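Local coordinates for protein GH26C (Muricauda sp. MAR_2010_75, PDB 6Q78) that probably hydrolyses internal beta-1,4-mannosidic bonds of mannans, as a TIM-barrel glycoside hydrolase of family 26, at residues A[161-165]-A[177-182]; A[183-188]-A[244-248]; A[203-208]-A[260-265]; A[296-301]-A[313-317]; A[331-337]-A[367-373]. Residues are numbered along the deposited sequence.

Contact 1 (A[161-165]-A[177-182])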
# COMPACT_ATOMS: atom_id res chain seq x y z
N ARG A 161 -3.45 3.44 15.92
CA ARG A 161 -3.07 4.13 17.15
C ARG A 161 -2.79 3.10 18.24
O ARG A 161 -3.48 2.09 18.37
CB ARG A 161 -4.16 5.13 17.57
CG ARG A 161 -4.28 6.25 16.55
CD ARG A 161 -5.45 7.19 16.83
NE ARG A 161 -5.77 7.92 15.62
CZ ARG A 161 -5.19 9.04 15.22
NH1 ARG A 161 -4.24 9.61 15.95
NH2 ARG A 161 -5.57 9.59 14.05
N GLU A 162 -1.77 3.38 19.05
CA GLU A 162 -1.28 2.39 19.99
C GLU A 162 -2.37 2.06 21.01
O GLU A 162 -3.22 2.90 21.32
CB GLU A 162 -0.00 2.91 20.67
CG GLU A 162 -0.19 4.10 21.66
CD GLU A 162 -0.78 3.67 22.98
OE1 GLU A 162 -1.50 4.49 23.63
OE2 GLU A 162 -0.49 2.51 23.38
N PRO A 163 -2.34 0.84 21.56
CA PRO A 163 -3.54 0.29 22.22
C PRO A 163 -3.81 0.79 23.63
O PRO A 163 -4.96 0.68 24.09
CB PRO A 163 -3.27 -1.23 22.24
CG PRO A 163 -1.76 -1.30 22.30
CD PRO A 163 -1.32 -0.19 21.35
N PHE A 164 -2.81 1.32 24.34
CA PHE A 164 -3.04 1.69 25.73
C PHE A 164 -3.98 2.87 25.85
O PHE A 164 -4.88 2.89 26.70
CB PHE A 164 -1.71 1.97 26.45
CG PHE A 164 -0.90 0.74 26.71
CD1 PHE A 164 -1.21 -0.09 27.77
CD2 PHE A 164 0.18 0.41 25.89
CE1 PHE A 164 -0.46 -1.24 28.02
CE2 PHE A 164 0.93 -0.72 26.12
CZ PHE A 164 0.63 -1.55 27.20
N GLU A 165 -3.77 3.91 25.03
CA GLU A 165 -4.66 5.06 25.06
C GLU A 165 -5.35 5.33 23.73
O GLU A 165 -6.32 6.09 23.70
CB GLU A 165 -3.92 6.32 25.55
CG GLU A 165 -3.49 6.24 27.04
CD GLU A 165 -2.82 7.50 27.57
OE1 GLU A 165 -2.40 8.38 26.78
OE2 GLU A 165 -2.70 7.62 28.81
N PHE A 177 6.73 4.35 28.03
CA PHE A 177 6.10 3.07 28.32
C PHE A 177 5.29 2.57 27.13
O PHE A 177 5.34 1.38 26.79
CB PHE A 177 5.21 3.16 29.56
CG PHE A 177 4.36 1.93 29.77
CD1 PHE A 177 4.85 0.86 30.51
CD2 PHE A 177 3.10 1.84 29.21
CE1 PHE A 177 4.09 -0.28 30.68
CE2 PHE A 177 2.34 0.69 29.39
CZ PHE A 177 2.83 -0.36 30.12
N GLN A 178 4.53 3.45 26.49
CA GLN A 178 3.73 3.01 25.35
C GLN A 178 4.62 2.52 24.20
O GLN A 178 4.37 1.45 23.62
CB GLN A 178 2.82 4.15 24.90
CG GLN A 178 1.71 4.39 25.89
CD GLN A 178 1.07 5.74 25.79
OE1 GLN A 178 1.46 6.57 24.98
NE2 GLN A 178 0.07 5.98 26.64
N ARG A 179 5.63 3.30 23.84
CA ARG A 179 6.57 2.91 22.78
C ARG A 179 7.11 1.51 23.03
O ARG A 179 7.17 0.68 22.12
CB ARG A 179 7.77 3.86 22.80
CG ARG A 179 7.48 5.26 22.37
CD ARG A 179 8.77 5.98 22.00
NE ARG A 179 9.57 6.37 23.14
CZ ARG A 179 9.47 7.55 23.74
NH1 ARG A 179 8.60 8.46 23.32
NH2 ARG A 179 10.26 7.81 24.77
N GLU A 180 7.56 1.25 24.26
CA GLU A 180 8.30 0.04 24.57
C GLU A 180 7.40 -1.17 24.76
O GLU A 180 7.89 -2.30 24.72
CB GLU A 180 9.21 0.28 25.77
CG GLU A 180 10.33 1.26 25.42
CD GLU A 180 11.29 1.54 26.56
OE1 GLU A 180 11.16 0.92 27.64
OE2 GLU A 180 12.18 2.40 26.36
N ASN A 181 6.09 -0.97 24.93
CA ASN A 181 5.22 -2.09 25.27
C ASN A 181 4.00 -2.26 24.38
O ASN A 181 3.31 -3.27 24.51
CB ASN A 181 4.75 -1.97 26.72
CG ASN A 181 5.89 -2.10 27.70
OD1 ASN A 181 6.27 -3.21 28.06
ND2 ASN A 181 6.48 -0.97 28.10
N ALA A 182 3.73 -1.33 23.45
CA ALA A 182 2.51 -1.43 22.66
C ALA A 182 2.44 -2.74 21.87
O ALA A 182 1.42 -3.43 21.91
CB ALA A 182 2.40 -0.21 21.74
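The ring of Phe164 lies beside the helix of residues 177-182 and overlaps the ring of Phe177, whose edge is directed at the Phe164 face. The two make a T-shaped pair, with centroids 4.9 Å apart and planes at 63°, and Phe164 CZ comes within 3.6 Å of Phe177 CE2. The same ring reaches along the helix: Phe164 CE2 is 3.9 Å from Ala182 CA and, at the ring edge, 3.8 Å from Asn181 O. One helical turn before Ala182, the aliphatic part of Gln178 packs against Phe164, with Phe164 CB 4.2 Å from Gln178 CG, and its amide packs beside Glu162, with Glu162 OE1 3.6 Å from Gln178 CD. Ala182 is also met by Pro163, whose CD is 3.7 Å from Ala182 CB. Behind this packing, the buried Glu162 organises its own loop. Glu162 OE2 accepts from Phe164 N at 2.8 Å and Glu162 OE1 from Glu165 N at 2.7 Å, which fixes the turn presenting Phe164. On the helix side, Asn181 ND2 donates to Phe177 O at 2.9 Å. The loop follows strand 153-157 of the barrel and precedes helix 176-186, so the contact folds this connection back on the helix it leads into. The clear hydrogen bonds organise each segment internally, while the aromatic pair and aliphatic packing supply much of the contact between them, with the Gln178 amide adding a polar fringe.

Contact 2 (A[183-188]-A[244-248])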
# COMPACT_ATOMS: atom_id res chain seq x y z
N LEU A 183 3.50 -3.07 21.11
CA LEU A 183 3.44 -4.25 20.26
C LEU A 183 3.42 -5.51 21.11
O LEU A 183 2.59 -6.41 20.90
CB LEU A 183 4.61 -4.29 19.25
CG LEU A 183 4.50 -5.46 18.25
CD1 LEU A 183 5.08 -5.11 16.86
CD2 LEU A 183 5.18 -6.69 18.75
N LYS A 184 4.29 -5.59 22.11
CA LYS A 184 4.26 -6.74 23.00
C LYS A 184 2.86 -6.96 23.58
O LYS A 184 2.43 -8.10 23.76
CB LYS A 184 5.30 -6.59 24.13
CG LYS A 184 6.75 -6.58 23.63
CD LYS A 184 7.72 -6.01 24.67
CE LYS A 184 9.12 -5.85 24.08
NZ LYS A 184 10.03 -5.20 25.06
N SER A 185 2.13 -5.87 23.88
CA SER A 185 0.85 -5.99 24.55
C SER A 185 -0.25 -6.56 23.65
O SER A 185 -1.30 -6.94 24.16
CB SER A 185 0.40 -4.65 25.15
OG SER A 185 -0.16 -3.81 24.12
N ILE A 186 -0.06 -6.58 22.33
CA ILE A 186 -1.11 -7.10 21.45
C ILE A 186 -0.87 -8.53 21.01
O ILE A 186 -1.74 -9.12 20.35
CB ILE A 186 -1.42 -6.18 20.26
CG1 ILE A 186 -0.21 -6.07 19.34
CG2 ILE A 186 -1.97 -4.86 20.75
CD1 ILE A 186 -0.54 -5.37 17.98
N LEU A 187 0.28 -9.12 21.38
CA LEU A 187 0.56 -10.50 21.06
C LEU A 187 -0.24 -11.38 22.01
O LEU A 187 -0.71 -10.92 23.06
CB LEU A 187 2.05 -10.75 21.30
CG LEU A 187 3.01 -9.97 20.39
CD1 LEU A 187 4.47 -10.20 20.79
CD2 LEU A 187 2.76 -10.40 18.97
N PRO A 188 -0.43 -12.64 21.66
CA PRO A 188 -1.09 -13.57 22.60
C PRO A 188 -0.37 -13.54 23.94
O PRO A 188 0.86 -13.59 24.01
CB PRO A 188 -0.97 -14.92 21.89
CG PRO A 188 -0.91 -14.55 20.42
CD PRO A 188 -0.09 -13.28 20.38
N GLU A 244 9.02 -11.25 17.77
CA GLU A 244 7.74 -10.62 18.10
C GLU A 244 7.06 -10.05 16.86
O GLU A 244 5.85 -10.21 16.70
CB GLU A 244 7.95 -9.53 19.16
CG GLU A 244 8.16 -10.08 20.59
CD GLU A 244 8.73 -9.08 21.59
OE1 GLU A 244 9.22 -8.01 21.19
OE2 GLU A 244 8.72 -9.38 22.81
N TYR A 245 7.81 -9.37 15.99
CA TYR A 245 7.20 -8.82 14.79
C TYR A 245 6.62 -9.93 13.93
O TYR A 245 5.49 -9.84 13.44
CB TYR A 245 8.22 -7.98 14.00
CG TYR A 245 7.59 -7.31 12.82
CD1 TYR A 245 6.98 -6.06 12.97
CD2 TYR A 245 7.56 -7.93 11.57
CE1 TYR A 245 6.35 -5.45 11.88
CE2 TYR A 245 6.94 -7.33 10.49
CZ TYR A 245 6.35 -6.08 10.65
OH TYR A 245 5.74 -5.49 9.55
N ILE A 246 7.39 -11.01 13.75
CA ILE A 246 6.94 -12.12 12.92
C ILE A 246 5.73 -12.80 13.55
O ILE A 246 4.77 -13.17 12.86
CB ILE A 246 8.11 -13.10 12.70
CG1 ILE A 246 9.14 -12.47 11.75
CG2 ILE A 246 7.61 -14.43 12.12
CD1 ILE A 246 10.37 -13.36 11.58
N GLN A 247 5.74 -12.96 14.88
CA GLN A 247 4.59 -13.55 15.57
C GLN A 247 3.35 -12.69 15.36
O GLN A 247 2.25 -13.21 15.15
CB GLN A 247 4.88 -13.67 17.06
CG GLN A 247 3.76 -14.33 17.84
CD GLN A 247 3.99 -14.32 19.36
OE1 GLN A 247 5.01 -13.86 19.85
NE2 GLN A 247 3.03 -14.88 20.09
N LEU A 248 3.50 -11.37 15.44
CA LEU A 248 2.36 -10.48 15.20
C LEU A 248 1.83 -10.65 13.78
O LEU A 248 0.61 -10.80 13.58
CB LEU A 248 2.80 -9.03 15.42
CG LEU A 248 1.77 -7.98 14.99
CD1 LEU A 248 0.44 -8.09 15.76
CD2 LEU A 248 2.37 -6.57 15.12
O HOH W 1 2.89 -15.08 22.91
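Leu183 opens the first segment by pointing into helix 244-248, where its CD1 lies 3.5 Å from Leu248 CD2 and its CD2 4.0 Å from Glu244 CB. Lys184 follows at the margin, its CG 3.5 Å from Glu244 OE2, so that its methylene chain runs beside the carboxylate. Ile186 then adds its CD1 to the same leucine, 3.6 Å from Leu248 CD1. Leu187, just past the weakly bonded last turn of helix 176-186, wedges between Glu244 and Leu248 on the facing side of the partner helix: its CD1 is 3.7 Å from Glu244 CG and its CD2 3.8 Å from Leu248 CB. Pro188 closes the series with its CD 3.5 Å from Gln247 NE2, and a water bridges the pair, donating to Pro188 O at 2.7 Å and accepting from Gln247 NE2 at 2.8 Å. Tyr196 of helix 193-208 covers Leu248 and Ile186 from beyond. Leu248 is thus the hub of a hydrophobic junction between two helices outside the barrel strands, one whose direct contacts are van der Waals, with a single water linking Pro188 and Gln247 at the rim.

Contact 3 (A[203-208]-A[260-265])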
# COMPACT_ATOMS: atom_id res chain seq x y z
N ILE A 203 -11.82 -4.63 11.15
CA ILE A 203 -11.27 -4.68 9.80
C ILE A 203 -11.99 -5.74 8.96
O ILE A 203 -12.32 -5.51 7.79
CB ILE A 203 -9.75 -4.93 9.85
CG1 ILE A 203 -9.06 -3.63 10.33
CG2 ILE A 203 -9.22 -5.38 8.45
CD1 ILE A 203 -7.56 -3.79 10.53
N ALA A 204 -12.23 -6.92 9.55
CA ALA A 204 -12.87 -8.00 8.80
C ALA A 204 -14.30 -7.65 8.42
O ALA A 204 -14.72 -7.90 7.28
CB ALA A 204 -12.83 -9.29 9.61
N SER A 205 -15.08 -7.09 9.36
CA SER A 205 -16.47 -6.78 9.05
C SER A 205 -16.53 -5.67 7.99
O SER A 205 -17.36 -5.74 7.06
CB SER A 205 -17.26 -6.42 10.31
OG SER A 205 -16.81 -5.21 10.86
N PHE A 206 -15.64 -4.68 8.08
CA PHE A 206 -15.62 -3.66 7.04
C PHE A 206 -15.26 -4.29 5.70
O PHE A 206 -15.89 -4.00 4.67
CB PHE A 206 -14.61 -2.55 7.40
CG PHE A 206 -14.48 -1.48 6.36
CD1 PHE A 206 -13.56 -1.60 5.33
CD2 PHE A 206 -15.32 -0.37 6.38
CE1 PHE A 206 -13.44 -0.59 4.38
CE2 PHE A 206 -15.22 0.62 5.41
CZ PHE A 206 -14.29 0.52 4.42
N THR A 207 -14.19 -5.09 5.69
CA THR A 207 -13.72 -5.65 4.42
C THR A 207 -14.77 -6.56 3.78
O THR A 207 -14.98 -6.53 2.55
CB THR A 207 -12.41 -6.39 4.69
OG1 THR A 207 -11.42 -5.47 5.15
CG2 THR A 207 -11.88 -7.06 3.41
N LYS A 208 -15.45 -7.39 4.59
CA LYS A 208 -16.47 -8.28 4.03
C LYS A 208 -17.73 -7.55 3.63
O LYS A 208 -18.60 -8.17 2.99
CB LYS A 208 -16.84 -9.33 5.04
CG LYS A 208 -15.77 -10.32 5.32
CD LYS A 208 -16.33 -11.27 6.39
CE LYS A 208 -15.41 -12.33 6.73
NZ LYS A 208 -16.14 -13.20 7.70
N LEU A 260 -11.68 -15.35 10.98
CA LEU A 260 -12.70 -14.41 10.54
C LEU A 260 -13.11 -14.62 9.08
O LEU A 260 -13.91 -13.84 8.55
CB LEU A 260 -12.23 -12.96 10.76
CG LEU A 260 -11.85 -12.67 12.21
CD1 LEU A 260 -11.38 -11.25 12.31
CD2 LEU A 260 -13.02 -12.94 13.17
N SER A 261 -12.56 -15.64 8.43
CA SER A 261 -12.92 -16.02 7.05
C SER A 261 -12.93 -14.86 6.07
O SER A 261 -13.82 -14.74 5.22
CB SER A 261 -14.25 -16.77 7.00
OG SER A 261 -14.23 -17.90 7.85
N VAL A 262 -11.90 -14.01 6.14
CA VAL A 262 -11.78 -12.91 5.18
C VAL A 262 -11.15 -13.48 3.91
O VAL A 262 -9.98 -13.86 3.90
CB VAL A 262 -10.94 -11.75 5.71
CG1 VAL A 262 -10.80 -10.67 4.62
CG2 VAL A 262 -11.62 -11.15 6.96
N ASN A 263 -11.94 -13.53 2.84
CA ASN A 263 -11.49 -14.15 1.61
C ASN A 263 -11.21 -13.16 0.50
O ASN A 263 -10.89 -13.59 -0.62
CB ASN A 263 -12.54 -15.18 1.16
CG ASN A 263 -12.53 -16.40 2.03
OD1 ASN A 263 -11.47 -16.80 2.51
ND2 ASN A 263 -13.70 -17.02 2.24
N ASN A 264 -11.33 -11.86 0.75
CA ASN A 264 -11.09 -10.86 -0.28
C ASN A 264 -9.90 -9.96 0.06
O ASN A 264 -9.94 -8.74 -0.09
CB ASN A 264 -12.37 -10.04 -0.59
CG ASN A 264 -12.98 -9.34 0.64
OD1 ASN A 264 -13.10 -9.91 1.72
ND2 ASN A 264 -13.42 -8.11 0.43
N MET A 265 -8.81 -10.58 0.53
CA MET A 265 -7.61 -9.86 0.97
C MET A 265 -6.36 -10.52 0.42
O MET A 265 -6.20 -11.75 0.51
CB MET A 265 -7.54 -9.88 2.50
CG MET A 265 -6.69 -8.82 3.14
SD MET A 265 -7.06 -8.81 4.93
CE MET A 265 -8.08 -7.36 5.12
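At the apolar centre, the small methyl of Ala204 lets helix 203-208 come close to the loop of residues 260-265: Ala204 CB is 3.5 Å from Val262 CG2 and 3.6 Å from Leu260 CD1. One turn on, Thr207 CG2 rests 4.0 Å from Val262 CG1. Deeper in, Ile203 CG2 and Met265 CE meet at 4.0 Å, and both residues also touch Phe222 of strand 220-223. Thr207 hides its polar atom by returning it to its own helix, Thr207 OG1 donating to Ile203 O at 2.8 Å. Toward the edge, Asn264 ND2 donates to Thr207 O at 3.1 Å in a nearly straight bond, and it also bonds to Val218 O, tying Thr207 to the chain that enters strand 220-223. Outermost, extended Lys208 reaches over Val262 to Leu260, Lys208 NZ donating to Leu260 O at a very short 2.5 Å, although the position of that oxygen is less certain. Ser261, with positive phi, is where the chain leaves the conformation of helix 242-259 before strand 265-269. The last turn of one barrel helix packed on the connection from the next helix to its strand is typical of a TIM barrel, at the pole opposite the one that carries the active site in this fold.

Contact 4 (A[296-301]-A[313-317])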
# COMPACT_ATOMS: atom_id res chain seq x y z
N MET A 296 8.23 -2.14 -0.69
CA MET A 296 9.05 -1.25 0.12
C MET A 296 8.53 0.17 -0.10
O MET A 296 7.94 0.47 -1.15
CB MET A 296 10.55 -1.30 -0.25
CG MET A 296 10.79 -0.76 -1.67
SD MET A 296 12.55 -0.69 -2.08
CE MET A 296 13.17 0.44 -0.79
N ASP A 297 8.74 1.01 0.90
CA ASP A 297 8.48 2.44 0.80
C ASP A 297 9.81 3.17 0.60
O ASP A 297 10.83 2.82 1.22
CB ASP A 297 7.77 2.97 2.04
CG ASP A 297 6.39 2.36 2.22
OD1 ASP A 297 5.96 1.66 1.30
OD2 ASP A 297 5.75 2.62 3.25
N ASN A 298 9.82 4.17 -0.27
CA ASN A 298 11.06 4.92 -0.46
C ASN A 298 10.78 6.37 -0.82
O ASN A 298 10.47 6.67 -1.99
CB ASN A 298 11.94 4.25 -1.50
CG ASN A 298 13.40 4.68 -1.40
OD1 ASN A 298 13.72 5.67 -0.72
ND2 ASN A 298 14.32 3.92 -2.05
N TYR A 299 10.95 7.25 0.16
CA TYR A 299 11.05 8.68 -0.10
C TYR A 299 12.49 9.17 0.03
O TYR A 299 12.91 10.05 -0.73
CB TYR A 299 10.23 9.46 0.94
CG TYR A 299 8.75 9.08 0.96
CD1 TYR A 299 8.29 8.01 1.73
CD2 TYR A 299 7.83 9.77 0.16
CE1 TYR A 299 6.92 7.69 1.76
CE2 TYR A 299 6.51 9.42 0.15
CZ TYR A 299 6.06 8.41 0.97
OH TYR A 299 4.70 8.09 0.96
N GLY A 300 13.26 8.58 0.94
CA GLY A 300 14.57 9.14 1.26
C GLY A 300 15.54 9.16 0.09
O GLY A 300 16.30 10.13 -0.07
N ASP A 301 15.53 8.11 -0.75
CA ASP A 301 16.50 8.09 -1.84
C ASP A 301 16.14 9.06 -2.95
O ASP A 301 17.00 9.36 -3.79
CB ASP A 301 16.70 6.68 -2.37
CG ASP A 301 17.35 5.77 -1.34
OD1 ASP A 301 18.23 6.25 -0.58
OD2 ASP A 301 16.98 4.57 -1.29
N ALA A 313 17.86 3.70 -4.94
CA ALA A 313 16.45 3.30 -5.04
C ALA A 313 16.27 2.14 -6.01
O ALA A 313 15.52 1.20 -5.74
CB ALA A 313 15.58 4.49 -5.46
N ASN A 314 16.96 2.18 -7.15
CA ASN A 314 16.86 1.09 -8.11
C ASN A 314 17.45 -0.21 -7.55
O ASN A 314 16.87 -1.30 -7.74
CB ASN A 314 17.56 1.48 -9.40
CG ASN A 314 17.51 0.40 -10.45
OD1 ASN A 314 18.55 -0.18 -10.80
ND2 ASN A 314 16.31 0.11 -10.97
N GLN A 315 18.59 -0.12 -6.89
CA GLN A 315 19.22 -1.32 -6.32
C GLN A 315 18.32 -1.96 -5.27
O GLN A 315 18.23 -3.20 -5.19
CB GLN A 315 20.58 -0.96 -5.71
CG GLN A 315 21.62 -0.65 -6.79
CD GLN A 315 22.87 0.01 -6.26
OE1 GLN A 315 22.95 0.35 -5.09
NE2 GLN A 315 23.85 0.18 -7.13
N LYS A 316 17.69 -1.15 -4.42
CA LYS A 316 16.85 -1.74 -3.40
C LYS A 316 15.59 -2.34 -4.03
O LYS A 316 15.18 -3.45 -3.66
CB LYS A 316 16.52 -0.68 -2.35
CG LYS A 316 17.75 -0.21 -1.55
CD LYS A 316 17.40 1.06 -0.77
CE LYS A 316 18.64 1.66 -0.10
NZ LYS A 316 18.18 2.90 0.65
N LEU A 317 14.99 -1.65 -5.01
CA LEU A 317 13.81 -2.21 -5.66
C LEU A 317 14.15 -3.49 -6.42
O LEU A 317 13.28 -4.38 -6.54
CB LEU A 317 13.12 -1.16 -6.55
CG LEU A 317 11.66 -1.44 -6.94
CD1 LEU A 317 10.79 -1.67 -5.72
CD2 LEU A 317 11.11 -0.29 -7.77
O HOH W 2 13.46 1.81 -3.88
O HOH W 3 20.04 4.80 1.78
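A beta-alpha-beta unit of the TIM barrel supplies this contact: strand 293-298 leads through a short 3-10 turn into helix 306-327, which then runs back over it. The axes of strand 296-298 and helix 313-317 are antiparallel, at 175°, and 10.2 Å apart. Met296 fills the space between, its CE 3.9 Å from Lys316 CB and its CG 4.2 Å from Leu317 CD1. Beyond it along the chain, an Asx motif shapes the turn: Asn298 OD1 accepts from Asp301 N at 3.0 Å, and Asn298 ND2 donates to Asp301 OD2 at 2.8 Å. Asp301 OD2 also forms a salt bridge with Lys316 NZ, 2.8 Å away, while Asp301 OD1 pairs with Arg312. A water takes a bond from Asn298 ND2 at 2.9 Å and gives one to Ala313 O at 2.8 Å. Lys316 is further held by Asn273 O and by a cation-pi contact with Phe276. Around this core, Met296 touches Leu333 of the adjoining strand 330-336, while Ala313 and Leu317 face helix 351-361 through Ala359 and Leu360.

Contact 5 (A[331-337]-A[367-373])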
# COMPACT_ATOMS: atom_id res chain seq x y z
N ALA A 331 5.99 -7.83 -6.67
CA ALA A 331 6.80 -6.77 -6.08
C ALA A 331 6.13 -5.40 -6.27
O ALA A 331 5.33 -5.20 -7.19
CB ALA A 331 8.21 -6.76 -6.67
N SER A 332 6.48 -4.46 -5.38
CA SER A 332 5.87 -3.12 -5.48
C SER A 332 6.71 -2.10 -4.74
O SER A 332 7.32 -2.40 -3.71
CB SER A 332 4.43 -3.10 -4.91
OG SER A 332 3.96 -1.76 -4.68
N LEU A 333 6.74 -0.87 -5.28
CA LEU A 333 7.17 0.29 -4.50
C LEU A 333 5.88 0.86 -3.91
O LEU A 333 5.15 1.64 -4.54
CB LEU A 333 7.91 1.30 -5.39
CG LEU A 333 8.39 2.59 -4.69
CD1 LEU A 333 9.42 2.26 -3.58
CD2 LEU A 333 9.04 3.51 -5.77
N THR A 334 5.57 0.46 -2.67
CA THR A 334 4.24 0.70 -2.11
C THR A 334 3.99 2.16 -1.67
O THR A 334 2.83 2.55 -1.55
CB THR A 334 3.92 -0.29 -0.96
OG1 THR A 334 5.06 -0.44 -0.11
CG2 THR A 334 3.61 -1.65 -1.51
N GLU A 335 5.02 2.97 -1.47
CA GLU A 335 4.87 4.40 -1.22
C GLU A 335 6.09 5.06 -1.80
O GLU A 335 7.21 4.58 -1.58
CB GLU A 335 4.91 4.80 0.26
CG GLU A 335 3.66 4.43 1.01
CD GLU A 335 3.62 5.06 2.37
OE1 GLU A 335 4.14 6.20 2.54
OE2 GLU A 335 3.03 4.43 3.31
N THR A 336 5.89 6.19 -2.48
CA THR A 336 7.00 7.01 -2.93
C THR A 336 6.49 8.42 -3.21
O THR A 336 5.30 8.73 -3.04
CB THR A 336 7.67 6.40 -4.18
OG1 THR A 336 8.96 7.01 -4.38
CG2 THR A 336 6.78 6.58 -5.41
N GLY A 337 7.42 9.28 -3.59
CA GLY A 337 7.08 10.66 -3.89
C GLY A 337 8.19 11.60 -3.46
O GLY A 337 9.08 11.25 -2.68
N ILE A 367 7.63 -4.77 -11.17
CA ILE A 367 6.75 -4.42 -10.06
C ILE A 367 5.32 -4.34 -10.59
O ILE A 367 5.10 -3.94 -11.73
CB ILE A 367 7.12 -3.08 -9.39
CG1 ILE A 367 7.26 -1.97 -10.44
CG2 ILE A 367 8.39 -3.21 -8.51
CD1 ILE A 367 7.08 -0.56 -9.85
N GLY A 368 4.36 -4.69 -9.73
CA GLY A 368 2.97 -4.63 -10.15
C GLY A 368 2.41 -3.24 -10.05
O GLY A 368 1.53 -2.86 -10.84
N PHE A 369 2.88 -2.45 -9.09
CA PHE A 369 2.31 -1.12 -8.88
C PHE A 369 3.24 -0.26 -8.06
O PHE A 369 4.12 -0.76 -7.35
CB PHE A 369 0.91 -1.19 -8.24
CG PHE A 369 0.90 -1.69 -6.83
CD1 PHE A 369 0.75 -3.02 -6.57
CD2 PHE A 369 0.99 -0.80 -5.77
CE1 PHE A 369 0.70 -3.49 -5.22
CE2 PHE A 369 0.91 -1.26 -4.43
CZ PHE A 369 0.76 -2.59 -4.18
N THR A 370 3.05 1.05 -8.20
CA THR A 370 3.62 2.00 -7.27
C THR A 370 2.55 3.00 -6.87
O THR A 370 1.58 3.19 -7.59
CB THR A 370 4.89 2.64 -7.81
OG1 THR A 370 5.50 3.40 -6.75
CG2 THR A 370 4.57 3.54 -8.97
N MET A 371 2.72 3.61 -5.71
CA MET A 371 1.72 4.55 -5.20
C MET A 371 2.38 5.78 -4.58
O MET A 371 3.28 5.66 -3.75
CB MET A 371 0.83 3.87 -4.15
CG MET A 371 -0.44 4.69 -3.77
SD MET A 371 -1.19 4.06 -2.27
CE MET A 371 -0.04 4.64 -1.00
N PHE A 372 1.88 6.95 -4.97
CA PHE A 372 2.25 8.21 -4.36
C PHE A 372 1.43 8.43 -3.09
O PHE A 372 0.28 7.98 -2.97
CB PHE A 372 1.90 9.33 -5.35
CG PHE A 372 2.79 9.33 -6.57
CD1 PHE A 372 4.09 9.79 -6.48
CD2 PHE A 372 2.32 8.88 -7.81
CE1 PHE A 372 4.93 9.78 -7.60
CE2 PHE A 372 3.17 8.90 -8.92
CZ PHE A 372 4.47 9.35 -8.81
N TRP A 373 2.04 9.13 -2.12
CA TRP A 373 1.26 9.57 -0.98
C TRP A 373 0.27 10.66 -1.41
O TRP A 373 0.25 11.08 -2.57
CB TRP A 373 2.17 9.99 0.19
CG TRP A 373 1.48 9.93 1.51
CD1 TRP A 373 1.28 10.96 2.38
CD2 TRP A 373 0.88 8.76 2.12
NE1 TRP A 373 0.59 10.53 3.48
CE2 TRP A 373 0.33 9.19 3.36
CE3 TRP A 373 0.76 7.42 1.75
CZ2 TRP A 373 -0.34 8.32 4.23
CZ3 TRP A 373 0.08 6.55 2.62
CH2 TRP A 373 -0.46 7.01 3.84
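Strands 331-334 and 369-372 are parallel neighbours in the TIM barrel, their axes 5.0 Å apart at closest approach and inclined by only 6°, and a beta bulge shifts their register by one residue between the Leu333-Thr370 and Thr336-Phe372 pairs. Gly368 N donates to Ala331 O at 2.8 Å. Beyond it, Leu333 N makes a weak bond to Phe369 O at 3.3 Å, but Ser332 OG supplies that carbonyl with a second donor at 2.9 Å. Leu333 O is likewise doubly served, weakly by Met371 N at 3.3 Å and well by Thr370 OG1 at 2.8 Å, so side-chain hydroxyls reinforce the bonds on the way into the bulge. After it, Thr336 N donates to Met371 O at 3.0 Å, and Trp373 N weakly to Thr336 O at 3.4 Å. Other side-chain groups look elsewhere: Thr334 OG1 to Asp297, Thr336 OG1 to Asn298 O. Glu335 pairs with Arg223, bonds to Tyr299 and to a bound Tris molecule, probably from the crystallisation liquor, and lies close to Glu227, a placement consistent with the active site of clan GH-A enzymes. Ser332 CB sits 3.8 Å from the centroid of the Phe369 ring, 12° off its normal, in a CH-pi contact.

The five contacts sample one TIM barrel from wall to periphery. Contacts 1 and 2 come first along the chain, share helix 176-186 and touch where Pro163 and Phe164 meet Ser185, their centres 12 Å apart. Contact 3 interleaves with contact 2, since their segments alternate in sequence, yet the two lie about 21 Å apart between centres. Contacts 4 and 5 follow, 10 Å between centres, on neighbouring strands 293-298 and 330-336; Tyr299 OH approaches Glu335 OE1 to 2.5 Å, a probable hydrogen bond. Contacts 3 and 4 fall on opposite sides of the chain's centre. Contact 5, and the strand of contact 4, thus belong to the barrel wall beside the presumed catalytic pocket, while contacts 1 to 3 involve surrounding helices and loops.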